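Flagella basal body P-ring formation protein FlgA (Salmonella typhimurium, PDB 3TEE) takes part in assembling the flagellar P-ring in the periplasm, probably as a chaperone for the ring protein FlgI or a modulator of assembly. Local coordinates at residues T9-R14 with V68-T73. Sequence-based numbering, arbitrary orientation.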
ATOM      1  N   THR A   9       4.700   0.193 -27.973  1.00 25.17           N
ATOM      2  CA  THR A   9       4.246  -1.180 -27.715  1.00 25.61           C
ATOM      3  C   THR A   9       4.849  -1.696 -26.384  1.00 28.29           C
ATOM      4  O   THR A   9       4.132  -2.289 -25.573  1.00 25.62           O
ATOM      5  CB  THR A   9       4.565  -2.107 -28.928  1.00 29.45           C
ATOM      6  OG1 THR A   9       3.796  -1.670 -30.046  1.00 30.66           O
ATOM      7  CG2 THR A   9       4.243  -3.588 -28.648  1.00 26.80           C
ATOM      8  N   TRP A  10       6.151  -1.471 -26.155  1.00 27.24           N
ATOM      9  CA  TRP A  10       6.771  -1.951 -24.919  1.00 28.39           C
ATOM     10  C   TRP A  10       6.090  -1.356 -23.664  1.00 29.51           C
ATOM     11  O   TRP A  10       5.641  -2.117 -22.795  1.00 28.75           O
ATOM     12  CB  TRP A  10       8.285  -1.688 -24.926  1.00 28.35           C
ATOM     13  CG  TRP A  10       9.033  -2.350 -23.813  1.00 30.31           C
ATOM     14  CD1 TRP A  10       9.360  -3.671 -23.713  1.00 34.17           C
ATOM     15  CD2 TRP A  10       9.693  -1.690 -22.736  1.00 30.14           C
ATOM     16  NE1 TRP A  10      10.143  -3.883 -22.600  1.00 34.52           N
ATOM     17  CE2 TRP A  10      10.344  -2.686 -21.966  1.00 34.67           C
ATOM     18  CE3 TRP A  10       9.782  -0.345 -22.328  1.00 31.46           C
ATOM     19  CZ2 TRP A  10      11.112  -2.379 -20.837  1.00 33.57           C
ATOM     20  CZ3 TRP A  10      10.517  -0.047 -21.181  1.00 33.38           C
ATOM     21  CH2 TRP A  10      11.159  -1.060 -20.447  1.00 33.96           C
ATOM     22  N   PHE A  11       5.957  -0.030 -23.592  1.00 25.68           N
ATOM     23  CA  PHE A  11       5.293   0.584 -22.429  1.00 25.23           C
ATOM     24  C   PHE A  11       3.827   0.221 -22.337  1.00 28.46           C
ATOM     25  O   PHE A  11       3.351   0.052 -21.223  1.00 27.11           O
ATOM     26  CB  PHE A  11       5.456   2.110 -22.403  1.00 26.23           C
ATOM     27  CG  PHE A  11       6.799   2.529 -21.860  1.00 27.18           C
ATOM     28  CD1 PHE A  11       7.029   2.568 -20.481  1.00 30.12           C
ATOM     29  CD2 PHE A  11       7.820   2.924 -22.717  1.00 27.25           C
ATOM     30  CE1 PHE A  11       8.271   2.963 -19.974  1.00 30.89           C
ATOM     31  CE2 PHE A  11       9.069   3.302 -22.211  1.00 30.67           C
ATOM     32  CZ  PHE A  11       9.271   3.350 -20.844  1.00 29.28           C
ATOM     33  N   SER A  12       3.103   0.110 -23.483  1.00 25.46           N
ATOM     34  CA  SER A  12       1.678  -0.320 -23.475  1.00 24.30           C
ATOM     35  C   SER A  12       1.542  -1.712 -22.795  1.00 27.72           C
ATOM     36  O   SER A  12       0.689  -1.902 -21.929  1.00 27.84           O
ATOM     37  CB  SER A  12       1.134  -0.406 -24.908  1.00 23.46           C
ATOM     38  OG  SER A  12       0.982   0.889 -25.477  1.00 28.29           O
ATOM     39  N   GLN A  13       2.347  -2.684 -23.233  1.00 26.27           N
ATOM     40  CA  GLN A  13       2.341  -4.062 -22.681  1.00 27.53           C
ATOM     41  C   GLN A  13       2.767  -4.045 -21.195  1.00 31.43           C
ATOM     42  O   GLN A  13       2.113  -4.677 -20.367  1.00 30.13           O
ATOM     43  CB  GLN A  13       3.267  -4.988 -23.484  1.00 28.16           C
ATOM     44  CG  GLN A  13       2.686  -5.310 -24.870  1.00 33.90           C
ATOM     45  CD  GLN A  13       3.623  -5.991 -25.839  1.00 34.27           C
ATOM     46  OE1 GLN A  13       4.824  -6.117 -25.589  1.00 29.67           O
ATOM     47  NE2 GLN A  13       3.090  -6.404 -27.003  1.00 27.73           N
ATOM     48  N   ARG A  14       3.829  -3.292 -20.863  1.00 30.26           N
ATOM     49  CA  ARG A  14       4.290  -3.168 -19.464  1.00 33.25           C
ATOM     50  C   ARG A  14       3.206  -2.592 -18.540  1.00 36.82           C
ATOM     51  O   ARG A  14       3.148  -2.933 -17.350  1.00 35.62           O
ATOM     52  CB  ARG A  14       5.474  -2.214 -19.390  1.00 35.30           C
ATOM     53  CG  ARG A  14       6.771  -2.876 -19.674  1.00 47.92           C
ATOM     54  CD  ARG A  14       7.880  -1.861 -19.541  1.00 59.53           C
ATOM     55  NE  ARG A  14       8.139  -1.435 -18.161  1.00 66.39           N
ATOM     56  CZ  ARG A  14       8.862  -2.115 -17.277  1.00 78.81           C
ATOM     57  NH1 ARG A  14       9.378  -3.296 -17.596  1.00 63.71           N
ATOM     58  NH2 ARG A  14       9.050  -1.634 -16.058  1.00 72.80           N
ATOM     59  N   VAL A  68      12.720   9.251 -22.060  1.00 32.42           N
ATOM     60  CA  VAL A  68      11.407   9.270 -22.703  1.00 30.96           C
ATOM     61  C   VAL A  68      10.385   9.874 -21.740  1.00 32.91           C
ATOM     62  O   VAL A  68      10.555   9.818 -20.529  1.00 32.27           O
ATOM     63  CB  VAL A  68      10.909   7.874 -23.218  1.00 35.15           C
ATOM     64  CG1 VAL A  68      11.879   7.236 -24.217  1.00 35.69           C
ATOM     65  CG2 VAL A  68      10.618   6.922 -22.061  1.00 35.32           C
ATOM     66  N   ASN A  69       9.323  10.397 -22.290  1.00 30.91           N
ATOM     67  CA  ASN A  69       8.180  10.843 -21.516  1.00 31.08           C
ATOM     68  C   ASN A  69       7.046   9.850 -21.854  1.00 33.22           C
ATOM     69  O   ASN A  69       6.759   9.598 -23.023  1.00 32.40           O
ATOM     70  CB  ASN A  69       7.768  12.277 -21.854  1.00 31.34           C
ATOM     71  CG  ASN A  69       6.511  12.666 -21.088  1.00 39.07           C
ATOM     72  OD1 ASN A  69       5.405  12.596 -21.608  1.00 35.64           O
ATOM     73  ND2 ASN A  69       6.638  12.911 -19.799  1.00 35.13           N
ATOM     74  N   VAL A  70       6.445   9.275 -20.831  1.00 28.95           N
ATOM     75  CA  VAL A  70       5.363   8.308 -21.021  1.00 28.45           C
ATOM     76  C   VAL A  70       4.071   8.877 -20.431  1.00 30.78           C
ATOM     77  O   VAL A  70       3.943   9.026 -19.222  1.00 31.67           O
ATOM     78  CB  VAL A  70       5.714   6.928 -20.412  1.00 30.70           C
ATOM     79  CG1 VAL A  70       4.574   5.920 -20.596  1.00 28.87           C
ATOM     80  CG2 VAL A  70       7.034   6.390 -20.969  1.00 30.48           C
ATOM     81  N   GLN A  71       3.122   9.184 -21.294  1.00 29.36           N
ATOM     82  CA  GLN A  71       1.792   9.634 -20.851  1.00 28.92           C
ATOM     83  C   GLN A  71       0.947   8.378 -20.690  1.00 32.90           C
ATOM     84  O   GLN A  71       0.829   7.600 -21.639  1.00 31.31           O
ATOM     85  CB  GLN A  71       1.157  10.563 -21.893  1.00 30.13           C
ATOM     86  CG  GLN A  71       1.951  11.838 -22.168  1.00 36.43           C
ATOM     87  CD  GLN A  71       1.244  12.779 -23.118  1.00 52.32           C
ATOM     88  OE1 GLN A  71       0.305  12.415 -23.834  1.00 38.65           O
ATOM     89  NE2 GLN A  71       1.646  14.040 -23.103  1.00 56.31           N
ATOM     90  N   ALA A  72       0.414   8.130 -19.484  1.00 29.27           N
ATOM     91  CA  ALA A  72      -0.404   6.933 -19.259  1.00 29.37           C
ATOM     92  C   ALA A  72      -1.718   7.364 -18.655  1.00 32.75           C
ATOM     93  O   ALA A  72      -1.716   8.081 -17.650  1.00 32.07           O
ATOM     94  CB  ALA A  72       0.317   5.937 -18.345  1.00 30.38           C
ATOM     95  N   THR A  73      -2.835   7.034 -19.328  1.00 28.15           N
ATOM     96  CA  THR A  73      -4.193   7.381 -18.858  1.00 27.71           C
ATOM     97  C   THR A  73      -4.852   6.097 -18.359  1.00 32.95           C
ATOM     98  O   THR A  73      -4.735   5.052 -18.996  1.00 30.13           O
ATOM     99  CB  THR A  73      -5.022   8.116 -19.944  1.00 31.99           C
ATOM    100  OG1 THR A  73      -4.328   9.293 -20.339  1.00 30.65           O
ATOM    101  CG2 THR A  73      -6.415   8.548 -19.452  1.00 29.27           C
TER
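F11 of helix 2-14 presents one face of its ring to V70 of strand 62-79. The methyl CG2 of V70 sits over the middle of that ring, 3.6 Å from the centroid and 5° off the normal, a CH-pi contact in which all six ring carbons share the methyl almost equally. With CG1 of V70 anti to the backbone N (chi1 179°), CG2 lies anti to the carbonyl carbon and over the phenylalanine. V68, two residues back and so on the same side of the strand, adds a second methyl: its CG2 comes obliquely to F11 CE2 at 3.9 Å. A broad flat ring suits the place, since its face takes one methyl and its CE2-CZ side meets the next, and the compact beta-branched valines offer those methyls without burying a polar side-chain group. Behind the ring, W10 CE3 lies off-centre over the opposite face. W10 is in turn covered on one face by CD of R14. The F11 side chain is also packed by V22 and V24 of strand 21-26, V53 and V55 of strand 53-59 and M43, and through it helix 2-14 lies against the antiparallel sheet in which strand 62-79 pairs with both those strands.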